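Local coordinates for putative Fe-S biosynthesis protein (PDB 2QGO), which probably takes part in the assembly of iron-sulphur clusters, at residues L99-E103 with G104-G108; D91-G95 with S96-S100. All blocks are in the same frame, centred on the assembly; numbering follows the deposited sequence.

Interaction 1 (L99-E103 with G104-G108); sequences LSSDE and GLLDG
The carbonyl oxygen of L99 is gripped by two successive amides: L106 N lies 2.9 Å from L99 O, and D107 N approaches the same L99 O at 3.1 Å. The two donors approach at nearly equal angles to the C=O bond and with nearly equal tilts from its plane, so the oxygen is shared about evenly. L99 also donates, its N meeting D107 O at 2.8 Å in the carbonyl plane. Two residues facing one, with the register slipping between L99 and S100, define a classic beta bulge.

The bulge turns L106 onto the face that carries L99 and S101. There its CD1 rests 3.8 Å from L99 CG and equally close to L99 CD2, the two leucines crossing obliquely. L99 presents this branch point because CG stands anti to its backbone N (chi1 178°). The same L106 CD1 also reaches S101 CB, at 4.2 Å. From the other face, L105 CD1 packs 3.4 Å from L99 O, adding an apolar neighbour to the doubly bonded oxygen.

Beyond the bulge, S101 and G104 close the hairpin around a type I turn. S101 N reaches G104 O at 3.0 Å, but in the return bond G104 N sits above the plane of the S101 carbonyl, 66° out of it and not on a lone pair. Inside the turn, S101 OG accepts from E103 N at 3.2 Å, making an ST turn. G104 leaves it with a phi of 126°, at which a beta carbon would run into E103 O, so glycine fits this position.

The hairpin joins strands 96-101 and 104-114. D107 turns its carboxylate away from L99, to the backbone N of F50 and of S109, while strand 88-93 flanks the other edge of 96-101: M88 and M90 touch L99, and V89 pairs with S100.

Interaction 2 (D91-G95 with S96-S100); sequences DYNAG and SLSLS
Y92 lays its ring obliquely along the backbone of S96, with Y92 CD1 3.3 Å from S96 O and Y92 CE1 3.5 Å from S96 N. The CG of Y92 stands anti to its own N (chi1 -173°), which carries the ring past the non-hydrogen-bonded partner L97 and on toward the turn; L97 CD2 touches Y92 CD1, 4.1 Å away. On the opposite face D91 CB lies 3.5 Å from S98 OG.

Backbone pairing fixes this register. D91 and S98 exchange two nearly straight bonds, each 2.8 Å between N and O (D91 N to S98 O, S98 N to D91 O). N93 and S96 form the next hydrogen-bonded pair, and between them A94 and G95, with phi of 63° and 69°, make a type I' turn, the tight two-residue connection of a beta hairpin. S96 OG has N93 O 3.3 Å away and G108 O also nearby; both contacts are weak, and which of them takes the proton is not settled.

Farther out, D91 OD1 is hydrogen-bonded to T9 OG1, and the Y92 ring stacks with Y15 of helix 10-18, which also touches L97.

Overall arrangement
Strand 96-101 is common to both contacts: interaction 1 pairs its far end with strand 104-114, interaction 2 its beginning with strand 88-93, giving a three-stranded antiparallel meander. L99 and S100 belong to both segment pairs, and the centres lie about 10 Å apart. Each is mainly a surface contact with one buried leucine, L99 in the first and L97 in the second. The turns differ: type I with a bulge beyond it at 99-108, type I' with regular pairing at 91-100. Interaction 1 brings leucine against leucine; interaction 2 sets an aromatic ring beside backbone, next to helix 10-18. They meet directly where G108 O approaches S96 OG.

Interaction 1 (L99-E103 with G104-G108)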
ATOM      1  N   LEU A  99      -3.412   6.466  -6.197  1.00 27.13           N
ATOM      2  CA  LEU A  99      -2.356   5.732  -6.875  1.00 25.93           C
ATOM      3  C   LEU A  99      -2.548   5.804  -8.386  1.00 26.02           C
ATOM      4  O   LEU A  99      -3.657   5.631  -8.887  1.00 26.17           O
ATOM      5  CB  LEU A  99      -2.361   4.272  -6.430  1.00 24.94           C
ATOM      6  CG  LEU A  99      -1.326   3.370  -7.109  1.00 26.77           C
ATOM      7  CD1 LEU A  99       0.086   3.725  -6.619  1.00 24.48           C
ATOM      8  CD2 LEU A  99      -1.654   1.920  -6.813  1.00 26.77           C
ATOM      9  N   SER A 100      -1.458   6.054  -9.106  1.00 25.86           N
ATOM     10  CA  SER A 100      -1.500   6.155 -10.558  1.00 27.17           C
ATOM     11  C   SER A 100      -0.197   5.665 -11.175  1.00 26.66           C
ATOM     12  O   SER A 100       0.776   5.402 -10.472  1.00 25.07           O
ATOM     13  CB  SER A 100      -1.737   7.609 -10.978  1.00 27.86           C
ATOM     14  OG  SER A 100      -0.675   8.448 -10.538  1.00 30.43           O
ATOM     15  N   SER A 101      -0.189   5.547 -12.497  1.00 27.63           N
ATOM     16  CA  SER A 101       0.992   5.098 -13.230  1.00 26.47           C
ATOM     17  C   SER A 101       1.014   5.780 -14.595  1.00 26.32           C
ATOM     18  O   SER A 101       0.238   6.700 -14.840  1.00 23.19           O
ATOM     19  CB  SER A 101       0.944   3.579 -13.420  1.00 26.11           C
ATOM     20  OG  SER A 101      -0.120   3.228 -14.282  1.00 25.17           O
ATOM     21  N   ASP A 102       1.897   5.321 -15.482  1.00 28.03           N
ATOM     22  CA  ASP A 102       1.981   5.895 -16.825  1.00 29.84           C
ATOM     23  C   ASP A 102       0.709   5.613 -17.622  1.00 30.58           C
ATOM     24  O   ASP A 102       0.417   6.300 -18.601  1.00 30.60           O
ATOM     25  CB  ASP A 102       3.175   5.330 -17.598  1.00 30.56           C
ATOM     26  CG  ASP A 102       4.502   5.694 -16.977  1.00 30.54           C
ATOM     27  OD1 ASP A 102       4.643   6.825 -16.456  1.00 30.45           O
ATOM     28  OD2 ASP A 102       5.415   4.847 -17.031  1.00 34.81           O
ATOM     29  N   GLU A 103      -0.049   4.605 -17.197  1.00 31.67           N
ATOM     30  CA  GLU A 103      -1.279   4.226 -17.883  1.00 32.09           C
ATOM     31  C   GLU A 103      -2.510   4.985 -17.390  1.00 31.16           C
ATOM     32  O   GLU A 103      -3.591   4.880 -17.979  1.00 31.30           O
ATOM     33  CB  GLU A 103      -1.487   2.715 -17.740  1.00 35.89           C
ATOM     34  CG  GLU A 103      -0.193   1.933 -17.961  1.00 41.36           C
ATOM     35  CD  GLU A 103      -0.399   0.434 -18.060  1.00 45.22           C
ATOM     36  OE1 GLU A 103      -0.984  -0.163 -17.123  1.00 46.77           O
ATOM     37  OE2 GLU A 103       0.032  -0.148 -19.090  1.00 47.48           O
ATOM     38  N   GLY A 104      -2.351   5.756 -16.318  1.00 28.81           N
ATOM     39  CA  GLY A 104      -3.469   6.517 -15.796  1.00 27.58           C
ATOM     40  C   GLY A 104      -3.760   6.284 -14.323  1.00 28.97           C
ATOM     41  O   GLY A 104      -2.938   5.720 -13.599  1.00 26.95           O
ATOM     42  N   LEU A 105      -4.938   6.726 -13.881  1.00 27.89           N
ATOM     43  CA  LEU A 105      -5.345   6.576 -12.491  1.00 28.84           C
ATOM     44  C   LEU A 105      -5.746   5.140 -12.177  1.00 28.43           C
ATOM     45  O   LEU A 105      -6.557   4.545 -12.877  1.00 28.99           O
ATOM     46  CB  LEU A 105      -6.513   7.516 -12.165  1.00 29.48           C
ATOM     47  CG  LEU A 105      -7.057   7.465 -10.726  1.00 29.70           C
ATOM     48  CD1 LEU A 105      -5.994   7.952  -9.745  1.00 27.00           C
ATOM     49  CD2 LEU A 105      -8.308   8.336 -10.619  1.00 31.24           C
ATOM     50  N   LEU A 106      -5.163   4.599 -11.115  1.00 28.30           N
ATOM     51  CA  LEU A 106      -5.429   3.234 -10.669  1.00 28.60           C
ATOM     52  C   LEU A 106      -6.496   3.219  -9.581  1.00 28.44           C
ATOM     53  O   LEU A 106      -7.378   2.362  -9.573  1.00 28.60           O
ATOM     54  CB  LEU A 106      -4.140   2.603 -10.135  1.00 28.59           C
ATOM     55  CG  LEU A 106      -3.149   2.128 -11.198  1.00 28.95           C
ATOM     56  CD1 LEU A 106      -1.739   2.067 -10.627  1.00 29.17           C
ATOM     57  CD2 LEU A 106      -3.595   0.760 -11.707  1.00 30.82           C
ATOM     58  N   ASP A 107      -6.403   4.169  -8.660  1.00 27.71           N
ATOM     59  CA  ASP A 107      -7.361   4.266  -7.571  1.00 27.74           C
ATOM     60  C   ASP A 107      -7.233   5.641  -6.934  1.00 27.32           C
ATOM     61  O   ASP A 107      -6.165   6.006  -6.450  1.00 26.28           O
ATOM     62  CB  ASP A 107      -7.085   3.169  -6.541  1.00 30.03           C
ATOM     63  CG  ASP A 107      -8.167   3.072  -5.483  1.00 31.41           C
ATOM     64  OD1 ASP A 107      -9.054   3.950  -5.455  1.00 33.35           O
ATOM     65  OD2 ASP A 107      -8.120   2.120  -4.675  1.00 31.44           O
ATOM     66  N   GLY A 108      -8.324   6.406  -6.944  1.00 27.65           N
ATOM     67  CA  GLY A 108      -8.310   7.742  -6.372  1.00 26.77           C
ATOM     68  C   GLY A 108      -8.552   7.808  -4.875  1.00 28.83           C
ATOM     69  O   GLY A 108      -8.432   8.875  -4.262  1.00 28.13           O
TER

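Interaction 2 (D91-G95 with S96-S100)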
ATOM      1  N   ASP A  91      -0.072   9.818  -4.495  1.00 22.56           N
ATOM      2  CA  ASP A  91      -0.280  11.218  -4.152  1.00 24.44           C
ATOM      3  C   ASP A  91      -1.354  11.339  -3.079  1.00 25.20           C
ATOM      4  O   ASP A  91      -2.029  10.362  -2.752  1.00 26.47           O
ATOM      5  CB  ASP A  91      -0.684  11.992  -5.409  1.00 24.53           C
ATOM      6  CG  ASP A  91      -0.775  13.481  -5.176  1.00 27.76           C
ATOM      7  OD1 ASP A  91      -0.031  14.008  -4.321  1.00 26.90           O
ATOM      8  OD2 ASP A  91      -1.588  14.137  -5.865  1.00 33.33           O
ATOM      9  N   TYR A  92      -1.498  12.536  -2.525  1.00 27.45           N
ATOM     10  CA  TYR A  92      -2.491  12.791  -1.495  1.00 29.30           C
ATOM     11  C   TYR A  92      -3.097  14.174  -1.714  1.00 32.22           C
ATOM     12  O   TYR A  92      -2.377  15.161  -1.786  1.00 31.60           O
ATOM     13  CB  TYR A  92      -1.858  12.738  -0.095  1.00 29.38           C
ATOM     14  CG  TYR A  92      -2.886  12.834   1.016  1.00 30.02           C
ATOM     15  CD1 TYR A  92      -3.658  11.732   1.366  1.00 29.29           C
ATOM     16  CD2 TYR A  92      -3.148  14.049   1.653  1.00 30.95           C
ATOM     17  CE1 TYR A  92      -4.678  11.829   2.324  1.00 30.91           C
ATOM     18  CE2 TYR A  92      -4.172  14.158   2.616  1.00 31.94           C
ATOM     19  CZ  TYR A  92      -4.931  13.044   2.942  1.00 31.68           C
ATOM     20  OH  TYR A  92      -5.946  13.132   3.873  1.00 36.04           O
ATOM     21  N   ASN A  93      -4.418  14.239  -1.831  1.00 36.24           N
ATOM     22  CA  ASN A  93      -5.119  15.514  -2.022  1.00 40.72           C
ATOM     23  C   ASN A  93      -6.618  15.258  -1.938  1.00 40.77           C
ATOM     24  O   ASN A  93      -7.073  14.140  -2.170  1.00 40.63           O
ATOM     25  CB  ASN A  93      -4.736  16.166  -3.370  1.00 42.90           C
ATOM     26  CG  ASN A  93      -5.112  15.320  -4.572  1.00 45.83           C
ATOM     27  OD1 ASN A  93      -6.224  15.419  -5.103  1.00 47.83           O
ATOM     28  ND2 ASN A  93      -4.179  14.475  -5.011  1.00 47.80           N
ATOM     29  N   ALA A  94      -7.392  16.281  -1.591  1.00 41.94           N
ATOM     30  CA  ALA A  94      -8.833  16.092  -1.458  1.00 41.91           C
ATOM     31  C   ALA A  94      -9.094  15.079  -0.332  1.00 41.25           C
ATOM     32  O   ALA A  94     -10.096  14.356  -0.350  1.00 42.28           O
ATOM     33  CB  ALA A  94      -9.412  15.574  -2.768  1.00 41.74           C
ATOM     34  N   GLY A  95      -8.174  15.027   0.630  1.00 40.16           N
ATOM     35  CA  GLY A  95      -8.296  14.116   1.754  1.00 38.27           C
ATOM     36  C   GLY A  95      -8.135  12.637   1.446  1.00 37.27           C
ATOM     37  O   GLY A  95      -8.541  11.791   2.246  1.00 37.45           O
ATOM     38  N   SER A  96      -7.543  12.299   0.306  1.00 36.36           N
ATOM     39  CA  SER A  96      -7.378  10.889  -0.023  1.00 35.44           C
ATOM     40  C   SER A  96      -6.066  10.520  -0.707  1.00 33.49           C
ATOM     41  O   SER A  96      -5.466  11.323  -1.418  1.00 31.86           O
ATOM     42  CB  SER A  96      -8.549  10.431  -0.892  1.00 37.20           C
ATOM     43  OG  SER A  96      -8.715  11.301  -2.006  1.00 41.13           O
ATOM     44  N   LEU A  97      -5.621   9.291  -0.468  1.00 32.47           N
ATOM     45  CA  LEU A  97      -4.409   8.774  -1.093  1.00 30.81           C
ATOM     46  C   LEU A  97      -4.843   8.312  -2.473  1.00 29.84           C
ATOM     47  O   LEU A  97      -5.884   7.680  -2.612  1.00 29.31           O
ATOM     48  CB  LEU A  97      -3.861   7.570  -0.322  1.00 30.28           C
ATOM     49  CG  LEU A  97      -2.825   7.770   0.789  1.00 31.46           C
ATOM     50  CD1 LEU A  97      -2.496   6.418   1.408  1.00 29.85           C
ATOM     51  CD2 LEU A  97      -1.562   8.416   0.217  1.00 29.46           C
ATOM     52  N   SER A  98      -4.058   8.629  -3.492  1.00 29.01           N
ATOM     53  CA  SER A  98      -4.391   8.219  -4.845  1.00 28.60           C
ATOM     54  C   SER A  98      -3.176   7.566  -5.494  1.00 28.19           C
ATOM     55  O   SER A  98      -2.050   8.051  -5.356  1.00 29.33           O
ATOM     56  CB  SER A  98      -4.821   9.426  -5.670  1.00 30.61           C
ATOM     57  OG  SER A  98      -3.726  10.309  -5.860  1.00 36.21           O
ATOM     58  N   LEU A  99      -3.412   6.466  -6.197  1.00 27.13           N
ATOM     59  CA  LEU A  99      -2.356   5.732  -6.875  1.00 25.93           C
ATOM     60  C   LEU A  99      -2.548   5.804  -8.386  1.00 26.02           C
ATOM     61  O   LEU A  99      -3.657   5.631  -8.887  1.00 26.17           O
ATOM     62  CB  LEU A  99      -2.361   4.272  -6.430  1.00 24.94           C
ATOM     63  CG  LEU A  99      -1.326   3.370  -7.109  1.00 26.77           C
ATOM     64  CD1 LEU A  99       0.086   3.725  -6.619  1.00 24.48           C
ATOM     65  CD2 LEU A  99      -1.654   1.920  -6.813  1.00 26.77           C
ATOM     66  N   SER A 100      -1.458   6.054  -9.106  1.00 25.86           N
ATOM     67  CA  SER A 100      -1.500   6.155 -10.558  1.00 27.17           C
ATOM     68  C   SER A 100      -0.197   5.665 -11.175  1.00 26.66           C
ATOM     69  O   SER A 100       0.776   5.402 -10.472  1.00 25.07           O
ATOM     70  CB  SER A 100      -1.737   7.609 -10.978  1.00 27.86           C
ATOM     71  OG  SER A 100      -0.675   8.448 -10.538  1.00 30.43           O
TER